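Local coordinates for putative iron-regulated protein A (Parabacteroides distasonis ATCC 8503, PDB 4ECG) that is a putative imelysin-like metalloendopeptidase of the peptidase M75 family, related to iron-regulated protein A, and binds calcium ions, at residues 57-62 with 183-188. Numbering follows the deposited sequence.
Sequences AYKNAV and RMLSDT
Tyr-58 and Met-184, a selenomethionine, form a Met-aromatic contact between two helices of the imelysin fold, 29-68 and 171-196. The two side chains cross at about a right angle. CE of Met-184 lies 3.7 Å from CE2 of Tyr-58. SE of Met-184 sits 5.1 Å from the centroid of the Tyr-58 ring, 57° off its normal, an oblique approach. Met-184 bends at its last torsion (chi3 60°), and this turn brings the methyl to the ring. Within its own helix, Val-62 places CG2 3.3 Å above the plane of the Tyr-58 ring, nearer the edge of the ring than its centre. Ala-151 and Leu-155 of helix 147-155 also touch the ring. The hydroxyl is hydrogen-bonded to Ser-181, one turn before Leu-185. An alanine in place of Tyr-58 would probably leave the Met-184 methyl without its aromatic partner and Ser-181 without this bond.

The second pair is Lys-59 and Leu-185, whose CA atoms are 7.0 Å apart. These side chains also cross at about a right angle. The touch is made by CG of Lys-59 and CD2 of Leu-185, at 3.9 Å. The lysine chain bends at chi2 (82°), and NZ turns off to a salt bridge with Asp-63 of the same helix. No hydrogen bond links the two segments. Thr-188 instead binds within its own helix: OG1 donates to the backbone O of Met-184 at 2.9 Å. Met-184 O also accepts from Thr-188 N at 3.1 Å, and the two donors come from opposite faces of its plane.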
loop_
_atom_site.group_PDB
_atom_site.type_symbol
_atom_site.label_atom_id
_atom_site.label_comp_id
_atom_site.label_asym_id
_atom_site.label_seq_id
_atom_site.Cartn_x
_atom_site.Cartn_y
_atom_site.Cartn_z
ATOM N N ALA A 57 -9.448 15.802 -3.062
ATOM C CA ALA A 57 -8.581 17.010 -3.211
ATOM C C ALA A 57 -7.635 16.835 -4.401
ATOM O O ALA A 57 -7.410 17.774 -5.213
ATOM C CB ALA A 57 -7.783 17.296 -1.965
ATOM N N TYR A 58 -7.109 15.626 -4.547
ATOM C CA TYR A 58 -6.215 15.369 -5.656
ATOM C C TYR A 58 -6.893 15.579 -7.032
ATOM O O TYR A 58 -6.314 16.228 -7.892
ATOM C CB TYR A 58 -5.591 14.006 -5.559
ATOM C CG TYR A 58 -4.957 13.590 -6.860
ATOM C CD1 TYR A 58 -3.679 13.980 -7.212
ATOM C CD2 TYR A 58 -5.642 12.762 -7.732
ATOM C CE1 TYR A 58 -3.119 13.577 -8.450
ATOM C CE2 TYR A 58 -5.089 12.328 -8.925
ATOM C CZ TYR A 58 -3.853 12.747 -9.293
ATOM O OH TYR A 58 -3.456 12.338 -10.505
ATOM N N LYS A 59 -8.111 15.071 -7.233
ATOM C CA LYS A 59 -8.798 15.191 -8.527
ATOM C C LYS A 59 -9.149 16.679 -8.781
ATOM O O LYS A 59 -8.936 17.166 -9.885
ATOM C CB LYS A 59 -9.994 14.212 -8.605
ATOM C CG LYS A 59 -11.166 14.557 -9.502
ATOM C CD LYS A 59 -10.862 14.175 -10.942
ATOM C CE LYS A 59 -11.998 14.600 -11.870
ATOM N NZ LYS A 59 -11.444 14.704 -13.246
ATOM N N ASN A 60 -9.603 17.402 -7.752
ATOM C CA ASN A 60 -9.857 18.850 -7.860
ATOM C C ASN A 60 -8.586 19.619 -8.205
ATOM O O ASN A 60 -8.644 20.504 -9.042
ATOM C CB ASN A 60 -10.542 19.449 -6.610
ATOM C CG ASN A 60 -11.960 18.922 -6.416
ATOM O OD1 ASN A 60 -12.652 18.664 -7.386
ATOM N ND2 ASN A 60 -12.368 18.710 -5.177
ATOM N N ALA A 61 -7.450 19.236 -7.639
ATOM C CA ALA A 61 -6.189 19.925 -7.944
ATOM C C ALA A 61 -5.718 19.611 -9.363
ATOM O O ALA A 61 -5.268 20.485 -10.058
ATOM C CB ALA A 61 -5.106 19.555 -6.938
ATOM N N VAL A 62 -5.799 18.352 -9.783
ATOM C CA VAL A 62 -5.504 17.974 -11.168
ATOM C C VAL A 62 -6.430 18.753 -12.143
ATOM O O VAL A 62 -5.996 19.285 -13.132
ATOM C CB VAL A 62 -5.667 16.444 -11.365
ATOM C CG1 VAL A 62 -5.873 16.123 -12.840
ATOM C CG2 VAL A 62 -4.470 15.696 -10.810
ATOM N N ARG A 183 -10.739 8.024 -12.643
ATOM C CA ARG A 183 -10.840 6.638 -12.331
ATOM C C ARG A 183 -10.138 6.350 -10.976
ATOM O O ARG A 183 -10.603 5.494 -10.226
ATOM C CB ARG A 183 -10.279 5.794 -13.485
ATOM C CG ARG A 183 -10.239 4.293 -13.173
ATOM C CD ARG A 183 -11.655 3.799 -12.885
ATOM N NE ARG A 183 -11.794 2.349 -12.805
ATOM C CZ ARG A 183 -12.089 1.540 -13.837
ATOM N NH1 ARG A 183 -12.240 1.982 -15.048
ATOM N NH2 ARG A 183 -12.218 0.246 -13.647
HETATM N N MSE A 184 -9.057 7.068 -10.652
HETATM C CA MSE A 184 -8.453 6.908 -9.337
HETATM C C MSE A 184 -9.523 7.229 -8.254
HETATM O O MSE A 184 -9.672 6.449 -7.318
HETATM C CB MSE A 184 -7.176 7.744 -9.143
HETATM C CG MSE A 184 -5.950 7.197 -9.843
HETATM SE SE MSE A 184 -4.519 8.457 -10.116
HETATM C CE MSE A 184 -4.283 8.820 -8.264
ATOM N N LEU A 185 -10.265 8.331 -8.431
ATOM C CA LEU A 185 -11.328 8.776 -7.490
ATOM C C LEU A 185 -12.439 7.760 -7.397
ATOM O O LEU A 185 -12.885 7.409 -6.329
ATOM C CB LEU A 185 -11.929 10.160 -7.885
ATOM C CG LEU A 185 -13.013 10.736 -6.970
ATOM C CD1 LEU A 185 -12.558 10.737 -5.506
ATOM C CD2 LEU A 185 -13.490 12.106 -7.466
ATOM N N SER A 186 -12.867 7.279 -8.536
ATOM C CA SER A 186 -13.964 6.328 -8.612
ATOM C C SER A 186 -13.603 5.020 -7.833
ATOM O O SER A 186 -14.434 4.492 -7.076
ATOM C CB SER A 186 -14.229 6.030 -10.093
ATOM O OG SER A 186 -15.199 5.062 -10.202
ATOM N N ASP A 187 -12.377 4.516 -8.033
ATOM C CA ASP A 187 -11.909 3.286 -7.394
ATOM C C ASP A 187 -11.859 3.512 -5.878
ATOM O O ASP A 187 -12.300 2.677 -5.112
ATOM C CB ASP A 187 -10.534 2.831 -7.935
ATOM C CG ASP A 187 -10.589 2.244 -9.386
ATOM O OD1 ASP A 187 -11.705 1.896 -9.866
ATOM O OD2 ASP A 187 -9.485 2.098 -10.043
ATOM N N THR A 188 -11.397 4.685 -5.463
ATOM C CA THR A 188 -11.336 5.076 -4.045
ATOM C C THR A 188 -12.710 5.178 -3.399
ATOM O O THR A 188 -12.908 4.702 -2.305
ATOM C CB THR A 188 -10.514 6.385 -3.841
ATOM O OG1 THR A 188 -9.238 6.258 -4.499
ATOM C CG2 THR A 188 -10.268 6.640 -2.344
#